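Local coordinates for sulfhydryl oxidase 1 (Homo sapiens, PDB 3LLK), which catalyses the oxidation of thiols to disulfides with transfer of electrons to oxygen, using a bound flavin-adenine dinucleotide as cofactor, at residues 47-51 with 153-157. Residues are numbered along the deposited sequence; the frame is centred on the assembly and turned at random.
Sequences KFVAV and AIRGY
F48 lays one face of its ring against Y157, and this pair is the aromatic centre of the contact. Y157 CB stands over that face, 4.2 Å from the ring centroid and 23° off the normal, which meets the geometry of a CH-pi contact; Y157 CD1 sits nearer the rim, 3.8 Å from F48 CD2. The two ring planes, tilted by 31°, meet obliquely, with centroids 4.7 Å apart. With its CG anti to the backbone N, F48 points its ring at the other helix, and F48 CE1 lies 4.3 Å from I154 CG1, near the ring plane. Packing is tight also at A153, whose small CB lets V51 CG2 approach to 3.6 Å. The solvent side is looser: K47 O comes within 4.0 Å of A153 CB, while the extended side chain leads its amine away. The axes of segments 47-51 and 153-157, on helices 39-55 and 150-161, approach to 9.1 Å and cross at -130°, consistent with an interface within the pseudo-dimer of functional and degenerate sulfhydryl oxidase domains. F126 of helix 118-134 touches F48, I154 and Y157, I26 of helix 16-30 touches both aromatic residues, and the Y157 hydroxyl is hydrogen-bonded to the E30 carboxylate.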
ATOM      1  N   LYS A  47      14.545  -1.189  -0.590  1.00 27.10           N
ATOM      2  CA  LYS A  47      13.871  -2.282   0.100  1.00 27.43           C
ATOM      3  C   LYS A  47      12.419  -2.372  -0.354  1.00 25.51           C
ATOM      4  O   LYS A  47      11.884  -3.468  -0.506  1.00 24.48           O
ATOM      5  CB  LYS A  47      13.935  -2.090   1.619  1.00 29.38           C
ATOM      6  CG  LYS A  47      15.299  -2.406   2.219  1.00 36.68           C
ATOM      7  CD  LYS A  47      15.326  -2.217   3.723  1.00 39.04           C
ATOM      8  CE  LYS A  47      16.706  -2.547   4.291  1.00 43.93           C
ATOM      9  NZ  LYS A  47      16.845  -2.178   5.734  1.00 43.82           N
ATOM     10  N   PHE A  48      11.784  -1.220  -0.569  1.00 23.26           N
ATOM     11  CA  PHE A  48      10.389  -1.206  -1.006  1.00 23.55           C
ATOM     12  C   PHE A  48      10.261  -1.694  -2.452  1.00 23.19           C
ATOM     13  O   PHE A  48       9.339  -2.434  -2.774  1.00 21.05           O
ATOM     14  CB  PHE A  48       9.791   0.205  -0.875  1.00 23.20           C
ATOM     15  CG  PHE A  48       8.306   0.256  -1.099  1.00 24.01           C
ATOM     16  CD1 PHE A  48       7.427  -0.276  -0.157  1.00 22.89           C
ATOM     17  CD2 PHE A  48       7.783   0.827  -2.257  1.00 21.95           C
ATOM     18  CE1 PHE A  48       6.045  -0.239  -0.367  1.00 23.86           C
ATOM     19  CE2 PHE A  48       6.407   0.868  -2.472  1.00 21.15           C
ATOM     20  CZ  PHE A  48       5.536   0.334  -1.526  1.00 20.79           C
ATOM     21  N   VAL A  49      11.180  -1.272  -3.321  1.00 22.43           N
ATOM     22  CA  VAL A  49      11.145  -1.701  -4.717  1.00 22.91           C
ATOM     23  C   VAL A  49      11.407  -3.205  -4.782  1.00 23.19           C
ATOM     24  O   VAL A  49      10.815  -3.897  -5.605  1.00 21.69           O
ATOM     25  CB  VAL A  49      12.185  -0.936  -5.587  1.00 22.41           C
ATOM     26  CG1 VAL A  49      12.289  -1.555  -6.959  1.00 23.28           C
ATOM     27  CG2 VAL A  49      11.764   0.516  -5.727  1.00 23.18           C
ATOM     28  N   ALA A  50      12.288  -3.704  -3.910  1.00 23.14           N
ATOM     29  CA  ALA A  50      12.581  -5.134  -3.862  1.00 24.12           C
ATOM     30  C   ALA A  50      11.284  -5.852  -3.501  1.00 24.37           C
ATOM     31  O   ALA A  50      10.962  -6.895  -4.072  1.00 27.17           O
ATOM     32  CB  ALA A  50      13.656  -5.435  -2.811  1.00 23.66           C
ATOM     33  N   VAL A  51      10.541  -5.288  -2.553  1.00 24.48           N
ATOM     34  CA  VAL A  51       9.265  -5.869  -2.130  1.00 24.51           C
ATOM     35  C   VAL A  51       8.255  -5.851  -3.285  1.00 24.77           C
ATOM     36  O   VAL A  51       7.552  -6.839  -3.520  1.00 21.49           O
ATOM     37  CB  VAL A  51       8.690  -5.120  -0.901  1.00 25.77           C
ATOM     38  CG1 VAL A  51       7.245  -5.514  -0.660  1.00 24.43           C
ATOM     39  CG2 VAL A  51       9.517  -5.454   0.337  1.00 26.70           C
ATOM     40  N   ALA A 153       9.621  -2.672   5.281  1.00 25.04           N
ATOM     41  CA  ALA A 153       9.799  -1.952   4.027  1.00 24.12           C
ATOM     42  C   ALA A 153       8.677  -0.932   3.847  1.00 22.42           C
ATOM     43  O   ALA A 153       8.902   0.171   3.339  1.00 20.90           O
ATOM     44  CB  ALA A 153       9.808  -2.923   2.863  1.00 27.02           C
ATOM     45  N   ILE A 154       7.468  -1.308   4.254  1.00 21.28           N
ATOM     46  CA  ILE A 154       6.324  -0.407   4.161  1.00 20.30           C
ATOM     47  C   ILE A 154       6.518   0.737   5.146  1.00 22.64           C
ATOM     48  O   ILE A 154       6.254   1.900   4.825  1.00 22.43           O
ATOM     49  CB  ILE A 154       4.993  -1.132   4.491  1.00 22.50           C
ATOM     50  CG1 ILE A 154       4.577  -2.010   3.305  1.00 22.06           C
ATOM     51  CG2 ILE A 154       3.892  -0.106   4.817  1.00 22.69           C
ATOM     52  CD1 ILE A 154       3.390  -2.893   3.596  1.00 24.52           C
ATOM     53  N   ARG A 155       6.972   0.412   6.354  1.00 23.01           N
ATOM     54  CA  ARG A 155       7.200   1.451   7.354  1.00 24.99           C
ATOM     55  C   ARG A 155       8.276   2.379   6.800  1.00 23.64           C
ATOM     56  O   ARG A 155       8.165   3.597   6.877  1.00 26.12           O
ATOM     57  CB  ARG A 155       7.670   0.834   8.679  1.00 27.20           C
ATOM     58  CG  ARG A 155       7.828   1.854   9.807  1.00 34.72           C
ATOM     59  CD  ARG A 155       8.416   1.214  11.054  1.00 36.64           C
ATOM     60  NE  ARG A 155       8.610   2.174  12.140  1.00 39.48           N
ATOM     61  CZ  ARG A 155       9.125   1.849  13.323  1.00 39.57           C
ATOM     62  NH1 ARG A 155       9.496   0.594  13.568  1.00 37.73           N
ATOM     63  NH2 ARG A 155       9.274   2.772  14.260  1.00 40.28           N
ATOM     64  N   GLY A 156       9.309   1.784   6.219  1.00 25.18           N
ATOM     65  CA  GLY A 156      10.383   2.570   5.652  1.00 26.91           C
ATOM     66  C   GLY A 156       9.876   3.528   4.591  1.00 26.91           C
ATOM     67  O   GLY A 156      10.297   4.687   4.549  1.00 26.63           O
ATOM     68  N   TYR A 157       8.969   3.055   3.736  1.00 24.59           N
ATOM     69  CA  TYR A 157       8.434   3.899   2.675  1.00 25.13           C
ATOM     70  C   TYR A 157       7.626   5.063   3.227  1.00 25.12           C
ATOM     71  O   TYR A 157       7.774   6.199   2.792  1.00 25.24           O
ATOM     72  CB  TYR A 157       7.531   3.111   1.712  1.00 24.70           C
ATOM     73  CG  TYR A 157       7.006   4.000   0.595  1.00 22.42           C
ATOM     74  CD1 TYR A 157       7.780   4.258  -0.537  1.00 21.52           C
ATOM     75  CD2 TYR A 157       5.795   4.677   0.729  1.00 20.26           C
ATOM     76  CE1 TYR A 157       7.366   5.177  -1.506  1.00 22.86           C
ATOM     77  CE2 TYR A 157       5.375   5.597  -0.232  1.00 22.78           C
ATOM     78  CZ  TYR A 157       6.169   5.844  -1.345  1.00 21.11           C
ATOM     79  OH  TYR A 157       5.778   6.783  -2.277  1.00 21.50           O
TER